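PDB 4MKX: inositol dehydrogenase from Lactobacillus casei, which probably oxidises scyllo-inositol with NAD as the hydride acceptor, as a tetrameric sugar-alcohol dehydrogenase of the Gfo/Idh/MocA family. Local coordinates for residues T38-A43 with A306-E311; D74-A79 with A103-F108; H257-E262 with P300-Q305. All blocks are in the same frame, centred on the assembly; numbering follows the deposited sequence.

Interaction 1 of 3, residues T38-A43 with A306-E311; sequences TKIQHA and AFLSEE
Two torsions of Ile40 carry its longer branch to helix 304-319: CG1 lies anti to the carbonyl carbon (chi1 -62°), and a second turn of the same sense (chi2 -61°) sends CD1 out over the helix. There CD1 rests against the backbone carbonyl of Leu308, with 3.6 Å between Ile40 CD1 and Leu308 O, and meets the leucine side chain at 3.9 Å between Ile40 CD1 and Leu308 CD2. Its other neighbour is Glu311, one turn further along the helix, whose chain crosses that of Ile40 at about a right angle. Ile40 CD1 lies 3.8 Å from Glu311 CB and 3.7 Å from Glu311 OE1, so the methyl packs on the aliphatic root of the glutamate and also beside its carboxylate. That carboxylate is buried but not abandoned: OE2 accepts hydrogen bonds from His32 ND1 and Asn35 ND2 of helix 27-38, which help to hold the carboxylate in place, while the CB end of the chain and OE1 face Ile40. A branched aliphatic residue suits this place, since its carbon branch packs between Leu308 and the methylene root of Glu311 and needs no polar partner. Lys39 adds a looser, more exposed contact. Its CB and CD both touch one methyl of Leu308, Lys39 CB to Leu308 CD2 being 3.7 Å, while the ammonium end leads away from the helix; a long chain can thus give its methylenes to packing and still keep its charge at the surface. The backbone leaves the contact through a type II turn from Ile40 to Ala43. The residues 38-43 join helix 27-38 to strand 43-49 in the Rossmann domain, and here that connection lies against helix 304-319, where Ile40 also reaches Gln312 and Val315 and the backbone N of Gln41 bonds to the side chain of Gln312.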
loop_
_atom_site.group_PDB
_atom_site.type_symbol
_atom_site.label_atom_id
_atom_site.label_comp_id
_atom_site.label_asym_id
_atom_site.label_seq_id
_atom_site.Cartn_x
_atom_site.Cartn_y
_atom_site.Cartn_z
ATOM N N THR A 38 27.523 13.264 -20.203
ATOM C CA THR A 38 28.091 12.855 -18.916
ATOM C C THR A 38 27.883 11.381 -18.529
ATOM O O THR A 38 28.701 10.798 -17.816
ATOM C CB THR A 38 27.564 13.753 -17.778
ATOM O OG1 THR A 38 26.136 13.673 -17.713
ATOM C CG2 THR A 38 27.982 15.202 -18.008
ATOM N N LYS A 39 26.792 10.780 -18.987
ATOM C CA LYS A 39 26.399 9.476 -18.469
ATOM C C LYS A 39 26.402 8.350 -19.485
ATOM O O LYS A 39 26.507 7.180 -19.122
ATOM C CB LYS A 39 25.019 9.577 -17.820
ATOM C CG LYS A 39 24.995 10.474 -16.594
ATOM C CD LYS A 39 23.572 10.672 -16.100
ATOM C CE LYS A 39 23.506 11.744 -15.027
ATOM N NZ LYS A 39 24.487 11.494 -13.931
ATOM N N ILE A 40 26.268 8.690 -20.762
ATOM C CA ILE A 40 26.087 7.659 -21.771
ATOM C C ILE A 40 27.433 7.120 -22.242
ATOM O O ILE A 40 28.340 7.892 -22.589
ATOM C CB ILE A 40 25.235 8.174 -22.965
ATOM C CG1 ILE A 40 23.827 8.558 -22.486
ATOM C CG2 ILE A 40 25.151 7.123 -24.067
ATOM C CD1 ILE A 40 23.033 7.403 -21.869
ATOM N N GLN A 41 27.571 5.794 -22.252
ATOM C CA GLN A 41 28.824 5.172 -22.677
ATOM C C GLN A 41 28.985 5.286 -24.178
ATOM O O GLN A 41 28.004 5.189 -24.909
ATOM C CB GLN A 41 28.831 3.684 -22.342
ATOM C CG GLN A 41 28.672 3.323 -20.884
ATOM C CD GLN A 41 28.633 1.818 -20.690
ATOM O OE1 GLN A 41 27.601 1.253 -20.319
ATOM N NE2 GLN A 41 29.754 1.156 -20.964
ATOM N N HIS A 42 30.227 5.456 -24.627
ATOM C CA HIS A 42 30.584 5.436 -26.048
ATOM C C HIS A 42 29.920 6.553 -26.838
ATOM O O HIS A 42 29.650 6.400 -28.023
ATOM C CB HIS A 42 30.251 4.086 -26.691
ATOM C CG HIS A 42 30.817 2.910 -25.961
ATOM N ND1 HIS A 42 32.135 2.847 -25.555
ATOM C CD2 HIS A 42 30.247 1.745 -25.570
ATOM C CE1 HIS A 42 32.348 1.696 -24.943
ATOM N NE2 HIS A 42 31.218 1.010 -24.937
ATOM N N ALA A 43 29.672 7.677 -26.180
ATOM C CA ALA A 43 29.047 8.804 -26.847
ATOM C C ALA A 43 29.689 10.108 -26.423
ATOM O O ALA A 43 30.190 10.245 -25.304
ATOM C CB ALA A 43 27.558 8.833 -26.559
ATOM N N ALA A 306 14.320 5.797 -17.715
ATOM C CA ALA A 306 13.886 5.465 -19.072
ATOM C C ALA A 306 14.594 6.313 -20.120
ATOM O O ALA A 306 14.919 5.823 -21.198
ATOM C CB ALA A 306 12.383 5.627 -19.203
ATOM N N PHE A 307 14.813 7.588 -19.817
ATOM C CA PHE A 307 15.543 8.446 -20.749
ATOM C C PHE A 307 16.968 7.939 -20.964
ATOM O O PHE A 307 17.426 7.836 -22.102
ATOM C CB PHE A 307 15.570 9.903 -20.266
ATOM C CG PHE A 307 14.253 10.598 -20.374
ATOM C CD1 PHE A 307 13.514 10.545 -21.559
ATOM C CD2 PHE A 307 13.726 11.294 -19.292
ATOM C CE1 PHE A 307 12.280 11.191 -21.660
ATOM C CE2 PHE A 307 12.498 11.939 -19.386
ATOM C CZ PHE A 307 11.771 11.881 -20.573
ATOM N N LEU A 308 17.674 7.646 -19.874
ATOM C CA LEU A 308 19.035 7.127 -19.969
ATOM C C LEU A 308 19.074 5.818 -20.750
ATOM O O LEU A 308 19.933 5.635 -21.606
ATOM C CB LEU A 308 19.634 6.931 -18.567
ATOM C CG LEU A 308 20.119 8.207 -17.887
ATOM C CD1 LEU A 308 20.223 8.019 -16.374
ATOM C CD2 LEU A 308 21.471 8.617 -18.473
ATOM N N SER A 309 18.132 4.920 -20.466
ATOM C CA SER A 309 18.108 3.641 -21.156
ATOM C C SER A 309 17.844 3.779 -22.657
ATOM O O SER A 309 18.487 3.101 -23.445
ATOM C CB SER A 309 17.093 2.686 -20.522
ATOM O OG SER A 309 17.549 2.280 -19.236
ATOM N N GLU A 310 16.904 4.633 -23.060
ATOM C CA GLU A 310 16.647 4.788 -24.493
ATOM C C GLU A 310 17.817 5.458 -25.214
ATOM O O GLU A 310 18.076 5.148 -26.366
ATOM C CB GLU A 310 15.336 5.537 -24.794
ATOM C CG GLU A 310 15.410 7.049 -24.634
ATOM C CD GLU A 310 14.102 7.755 -24.943
ATOM O OE1 GLU A 310 13.204 7.149 -25.580
ATOM O OE2 GLU A 310 13.964 8.932 -24.534
ATOM N N GLU A 311 18.504 6.382 -24.546
ATOM C CA GLU A 311 19.666 7.033 -25.143
ATOM C C GLU A 311 20.770 6.001 -25.341
ATOM O O GLU A 311 21.398 5.949 -26.395
ATOM C CB GLU A 311 20.165 8.172 -24.247
ATOM C CG GLU A 311 19.206 9.356 -24.156
ATOM C CD GLU A 311 19.359 10.112 -22.861
ATOM O OE1 GLU A 311 20.191 9.688 -22.038
ATOM O OE2 GLU A 311 18.635 11.104 -22.634
#

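Interaction 2 of 3, residues D74-A79 with A103-F108; sequences DMVQHA and AGKHVF
One water molecule is gripped by both segments, giving hydrogen bonds to Val76 O in the last turn of helix 72-78 and Ala79 O just beyond it, and receiving a weak one from Lys105. The water lies 2.9 Å from Val76 O and 2.7 Å from Ala79 O, in a region where backbone oxygens commonly lack a partner in the next turn. Lys105 NZ reaches it at a longer 3.2 Å, its firmer partner being the backbone oxygen of Ile81. The lysine chain gets there by folding at chi2 (-56°), beyond which it is extended and runs alongside Val76, pointing the other way. Its methylenes do the touching: Lys105 CG packs on Val76 CG1 at 3.6 Å, and Lys105 CE lies 3.5 Å from Val76 O. The same valine methyl meets the side chain of Ala103, and this is a tight place, with Val76 CG1 only 3.4 Å from Ala103 CB, closer than usual for two carbons. Ala103, just after helix 93-102, suits so close an approach because its side chain is a single methyl. Gly104, with positive phi, then serves as the C' residue of a Schellman motif that closes that helix and lets the chain turn into strand 106-109. In this way the C-terminal ends of helices 72-78 and 93-102 are brought together in the Rossmann domain. Lys105 is amphipathic in its use, apolar along its methylenes and charged at its tip, and the ammonium, bonded to Ile81 O and linked through the water to the carbonyls at the helix end, would probably be favoured as a cation by their partial negative charge.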
loop_
_atom_site.group_PDB
_atom_site.type_symbol
_atom_site.label_atom_id
_atom_site.label_comp_id
_atom_site.label_asym_id
_atom_site.label_seq_id
_atom_site.Cartn_x
_atom_site.Cartn_y
_atom_site.Cartn_z
ATOM N N ASP A 74 23.074 23.424 -41.418
ATOM C CA ASP A 74 24.478 23.791 -41.309
ATOM C C ASP A 74 25.178 22.773 -40.415
ATOM O O ASP A 74 26.261 22.300 -40.736
ATOM C CB ASP A 74 24.618 25.197 -40.733
ATOM C CG ASP A 74 26.047 25.705 -40.767
ATOM O OD1 ASP A 74 26.881 25.094 -41.472
ATOM O OD2 ASP A 74 26.334 26.715 -40.090
ATOM N N MET A 75 24.530 22.394 -39.315
ATOM C CA MET A 75 25.129 21.410 -38.411
ATOM C C MET A 75 25.321 20.053 -39.077
ATOM O O MET A 75 26.391 19.450 -38.993
ATOM C CB MET A 75 24.292 21.223 -37.142
ATOM C CG MET A 75 24.866 20.144 -36.219
ATOM S SD MET A 75 23.977 19.945 -34.656
ATOM C CE MET A 75 22.406 19.315 -35.227
ATOM N N VAL A 76 24.280 19.561 -39.729
ATOM C CA VAL A 76 24.336 18.224 -40.305
ATOM C C VAL A 76 25.316 18.126 -41.495
ATOM O O VAL A 76 25.899 17.066 -41.768
ATOM C CB VAL A 76 22.922 17.753 -40.661
ATOM C CG1 VAL A 76 22.944 16.338 -41.127
ATOM C CG2 VAL A 76 22.041 17.848 -39.418
ATOM N N GLN A 77 25.513 19.239 -42.188
ATOM C CA GLN A 77 26.431 19.250 -43.318
ATOM C C GLN A 77 27.885 19.362 -42.881
ATOM O O GLN A 77 28.775 18.794 -43.517
ATOM C CB GLN A 77 26.110 20.405 -44.264
ATOM C CG GLN A 77 24.822 20.251 -45.030
ATOM C CD GLN A 77 24.526 21.465 -45.884
ATOM O OE1 GLN A 77 25.355 21.884 -46.694
ATOM N NE2 GLN A 77 23.343 22.044 -45.704
ATOM N N HIS A 78 28.133 20.102 -41.806
ATOM C CA HIS A 78 29.507 20.481 -41.475
ATOM C C HIS A 78 30.074 19.933 -40.162
ATOM O O HIS A 78 31.283 19.749 -40.053
ATOM C CB HIS A 78 29.653 22.004 -41.511
ATOM C CG HIS A 78 29.203 22.621 -42.800
ATOM N ND1 HIS A 78 28.227 23.594 -42.857
ATOM C CD2 HIS A 78 29.607 22.417 -44.077
ATOM C CE1 HIS A 78 28.037 23.950 -44.116
ATOM N NE2 HIS A 78 28.865 23.254 -44.875
ATOM N N ALA A 79 29.223 19.672 -39.168
ATOM C CA ALA A 79 29.724 19.213 -37.869
ATOM C C ALA A 79 30.358 17.828 -37.948
ATOM O O ALA A 79 30.041 17.033 -38.834
ATOM C CB ALA A 79 28.614 19.238 -36.808
ATOM N N ALA A 103 22.021 13.434 -45.182
ATOM C CA ALA A 103 23.424 13.738 -44.946
ATOM C C ALA A 103 24.144 12.577 -44.278
ATOM O O ALA A 103 25.276 12.724 -43.811
ATOM C CB ALA A 103 23.560 14.983 -44.132
ATOM N N GLY A 104 23.489 11.421 -44.247
ATOM C CA GLY A 104 24.103 10.202 -43.756
ATOM C C GLY A 104 24.256 10.114 -42.244
ATOM O O GLY A 104 25.202 9.499 -41.752
ATOM N N LYS A 105 23.332 10.711 -41.500
ATOM C CA LYS A 105 23.406 10.651 -40.036
ATOM C C LYS A 105 22.308 9.763 -39.464
ATOM O O LYS A 105 21.170 9.773 -39.950
ATOM C CB LYS A 105 23.288 12.049 -39.429
ATOM C CG LYS A 105 24.181 13.097 -40.079
ATOM C CD LYS A 105 25.647 12.681 -40.066
ATOM C CE LYS A 105 26.526 13.759 -40.692
ATOM N NZ LYS A 105 27.949 13.321 -40.842
ATOM N N HIS A 106 22.661 8.991 -38.439
ATOM C CA HIS A 106 21.674 8.211 -37.679
ATOM C C HIS A 106 20.776 9.172 -36.923
ATOM O O HIS A 106 21.208 10.258 -36.530
ATOM C CB HIS A 106 22.387 7.280 -36.702
ATOM C CG HIS A 106 23.315 6.313 -37.361
ATOM N ND1 HIS A 106 22.885 5.124 -37.907
ATOM C CD2 HIS A 106 24.658 6.355 -37.555
ATOM C CE1 HIS A 106 23.920 4.478 -38.418
ATOM N NE2 HIS A 106 25.006 5.202 -38.216
ATOM N N VAL A 107 19.520 8.787 -36.715
ATOM C CA VAL A 107 18.553 9.728 -36.177
ATOM C C VAL A 107 17.768 9.197 -34.979
ATOM O O VAL A 107 17.148 8.136 -35.057
ATOM C CB VAL A 107 17.528 10.146 -37.257
ATOM C CG1 VAL A 107 16.453 11.043 -36.644
ATOM C CG2 VAL A 107 18.240 10.848 -38.410
ATOM N N PHE A 108 17.839 9.929 -33.871
ATOM C CA PHE A 108 16.882 9.776 -32.782
ATOM C C PHE A 108 15.959 10.982 -32.841
ATOM O O PHE A 108 16.424 12.131 -32.845
ATOM C CB PHE A 108 17.611 9.757 -31.434
ATOM C CG PHE A 108 16.684 9.693 -30.235
ATOM C CD1 PHE A 108 16.102 10.853 -29.724
ATOM C CD2 PHE A 108 16.428 8.486 -29.610
ATOM C CE1 PHE A 108 15.247 10.805 -28.620
ATOM C CE2 PHE A 108 15.579 8.427 -28.497
ATOM C CZ PHE A 108 14.993 9.597 -28.008
HETATM O O HOH W 1 28.587 16.495 -41.011
#

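Interaction 3 of 3, residues H257-E262 with P300-Q305; sequences HGYHVE and PERFAQ
The entry to strand 260-267, in the sheet of the C-terminal domain, meets the junction between helices 299-302 and 304-319 in a buried aromatic contact. Tyr259 reaches across with its ring edge: CD2 lies 3.7 Å from Arg302 CB and CE2 3.8 Å from Phe303 CE2, the two aromatic side chains crossing at about a right angle. Phe303 sits where one helix stops and the next begins, and the edge of its ring also meets Val261, with 4.1 Å between Phe303 CZ and Val261 CG1. Tyr259, just before the strand, and Val261 within it both point their CB atoms toward the helices, so flat and branched apolar groups fill the interface together. Arg302 has CG anti to its own N (chi1 167°) and bends at chi2, which puts CG over the centre of the Phe303 ring and one guanidinium face on Phe303 CE1. Arginine suits the place by giving methylenes to both rings and N-H groups to polar partners. Two waters join it to the strand: one lies 2.7 Å from Arg302 NE, the other 3.1 Å from Arg302 NH2, and both donate to Val261 O. Arg302 NH1 forms a salt bridge with Asp144.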
loop_
_atom_site.group_PDB
_atom_site.type_symbol
_atom_site.label_atom_id
_atom_site.label_comp_id
_atom_site.label_asym_id
_atom_site.label_seq_id
_atom_site.Cartn_x
_atom_site.Cartn_y
_atom_site.Cartn_z
ATOM N N HIS A 257 -1.748 15.971 -6.957
ATOM C CA HIS A 257 -0.823 15.167 -6.160
ATOM C C HIS A 257 0.549 14.949 -6.791
ATOM O O HIS A 257 1.430 14.355 -6.163
ATOM C CB HIS A 257 -1.460 13.822 -5.788
ATOM C CG HIS A 257 -1.875 13.002 -6.970
ATOM N ND1 HIS A 257 -2.959 13.330 -7.760
ATOM C CD2 HIS A 257 -1.346 11.876 -7.507
ATOM C CE1 HIS A 257 -3.086 12.436 -8.724
ATOM N NE2 HIS A 257 -2.124 11.536 -8.589
ATOM N N GLY A 258 0.722 15.429 -8.016
ATOM C CA GLY A 258 1.980 15.273 -8.726
ATOM C C GLY A 258 1.767 14.804 -10.150
ATOM O O GLY A 258 0.726 15.063 -10.747
ATOM N N TYR A 259 2.765 14.111 -10.694
ATOM C CA TYR A 259 2.728 13.614 -12.062
ATOM C C TYR A 259 2.114 12.224 -12.060
ATOM O O TYR A 259 2.728 11.277 -11.554
ATOM C CB TYR A 259 4.164 13.548 -12.589
ATOM C CG TYR A 259 4.338 13.126 -14.036
ATOM C CD1 TYR A 259 3.647 13.755 -15.063
ATOM C CD2 TYR A 259 5.227 12.118 -14.367
ATOM C CE1 TYR A 259 3.824 13.369 -16.380
ATOM C CE2 TYR A 259 5.425 11.728 -15.677
ATOM C CZ TYR A 259 4.722 12.361 -16.683
ATOM O OH TYR A 259 4.895 11.985 -18.002
ATOM N N HIS A 260 0.906 12.092 -12.600
ATOM C CA HIS A 260 0.211 10.811 -12.513
ATOM C C HIS A 260 0.217 10.119 -13.861
ATOM O O HIS A 260 -0.526 10.496 -14.763
ATOM C CB HIS A 260 -1.225 10.973 -12.025
ATOM C CG HIS A 260 -1.898 9.671 -11.712
ATOM N ND1 HIS A 260 -2.082 9.218 -10.421
ATOM C CD2 HIS A 260 -2.401 8.708 -12.520
ATOM C CE1 HIS A 260 -2.699 8.051 -10.447
ATOM N NE2 HIS A 260 -2.908 7.718 -11.709
ATOM N N VAL A 261 1.072 9.113 -13.993
ATOM C CA VAL A 261 1.100 8.269 -15.185
ATOM C C VAL A 261 0.918 6.838 -14.711
ATOM O O VAL A 261 1.724 6.312 -13.941
ATOM C CB VAL A 261 2.408 8.421 -15.963
ATOM C CG1 VAL A 261 2.505 7.383 -17.060
ATOM C CG2 VAL A 261 2.464 9.806 -16.590
ATOM N N GLU A 262 -0.174 6.230 -15.134
ATOM C CA GLU A 262 -0.590 4.945 -14.602
ATOM C C GLU A 262 -1.139 4.148 -15.772
ATOM O O GLU A 262 -1.830 4.698 -16.626
ATOM C CB GLU A 262 -1.699 5.135 -13.556
ATOM C CG GLU A 262 -2.279 3.819 -12.999
ATOM C CD GLU A 262 -3.564 4.009 -12.244
ATOM O OE1 GLU A 262 -4.098 5.145 -12.233
ATOM O OE2 GLU A 262 -4.071 3.015 -11.662
ATOM N N PRO A 300 10.635 14.477 -15.610
ATOM C CA PRO A 300 12.057 14.132 -15.547
ATOM C C PRO A 300 12.382 13.264 -14.345
ATOM O O PRO A 300 13.257 12.414 -14.445
ATOM C CB PRO A 300 12.752 15.500 -15.409
ATOM C CG PRO A 300 11.789 16.471 -15.967
ATOM C CD PRO A 300 10.433 15.939 -15.607
ATOM N N GLU A 301 11.689 13.478 -13.232
ATOM C CA GLU A 301 11.876 12.643 -12.057
ATOM C C GLU A 301 11.363 11.212 -12.302
ATOM O O GLU A 301 12.066 10.234 -12.029
ATOM C CB GLU A 301 11.165 13.266 -10.853
ATOM C CG GLU A 301 11.225 12.392 -9.616
ATOM C CD GLU A 301 10.510 12.991 -8.420
ATOM O OE1 GLU A 301 10.697 12.467 -7.304
ATOM O OE2 GLU A 301 9.760 13.975 -8.584
ATOM N N ARG A 302 10.149 11.089 -12.821
ATOM C CA ARG A 302 9.539 9.767 -13.003
ATOM C C ARG A 302 10.292 8.945 -14.045
ATOM O O ARG A 302 10.490 7.740 -13.878
ATOM C CB ARG A 302 8.075 9.918 -13.429
ATOM C CG ARG A 302 7.413 8.630 -13.953
ATOM C CD ARG A 302 7.282 7.552 -12.846
ATOM N NE ARG A 302 6.675 6.339 -13.404
ATOM C CZ ARG A 302 7.367 5.356 -13.988
ATOM N NH1 ARG A 302 8.696 5.434 -14.077
ATOM N NH2 ARG A 302 6.732 4.293 -14.489
ATOM N N PHE A 303 10.710 9.585 -15.134
ATOM C CA PHE A 303 11.254 8.814 -16.238
ATOM C C PHE A 303 12.741 8.982 -16.446
ATOM O O PHE A 303 13.254 8.686 -17.521
ATOM C CB PHE A 303 10.462 9.078 -17.534
ATOM C CG PHE A 303 9.089 8.458 -17.527
ATOM C CD1 PHE A 303 8.948 7.075 -17.496
ATOM C CD2 PHE A 303 7.944 9.253 -17.533
ATOM C CE1 PHE A 303 7.687 6.485 -17.476
ATOM C CE2 PHE A 303 6.686 8.675 -17.516
ATOM C CZ PHE A 303 6.550 7.288 -17.477
ATOM N N ALA A 304 13.442 9.395 -15.393
ATOM C CA ALA A 304 14.891 9.571 -15.487
ATOM C C ALA A 304 15.610 8.344 -16.028
ATOM O O ALA A 304 16.462 8.451 -16.921
ATOM C CB ALA A 304 15.454 9.960 -14.123
ATOM N N GLN A 305 15.290 7.184 -15.466
ATOM C CA GLN A 305 15.901 5.926 -15.883
ATOM C C GLN A 305 15.570 5.583 -17.324
ATOM O O GLN A 305 16.447 5.145 -18.074
ATOM C CB GLN A 305 15.446 4.789 -14.949
ATOM C CG GLN A 305 15.872 3.392 -15.417
ATOM C CD GLN A 305 14.781 2.678 -16.202
ATOM O OE1 GLN A 305 13.641 2.557 -15.742
ATOM N NE2 GLN A 305 15.123 2.220 -17.402
HETATM O O HOH W 2 3.719 4.634 -15.001
HETATM O O HOH W 3 4.192 7.174 -12.689
#

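Interaction 2 lies wholly in the Rossmann domain, interaction 3 joins the C-terminal sheet to the helical segment 300-305, and interaction 1 brings that later part of the chain back to the Rossmann domain. Both 1 and 3 use helix 304-319, their segments adjoining in sequence with centres about 19 Å apart, so this helix and the turn just before it link the two domains. Along the chain, interactions 2 and 3 follow in series, both nested inside the loop that interaction 1 closes. Interactions 1 and 2 have centres about 20 Å apart and touch where Glu310 packs on Phe108, whereas the centres of interactions 2 and 3 are about 32 Å apart, on opposite sides of the chain's centre.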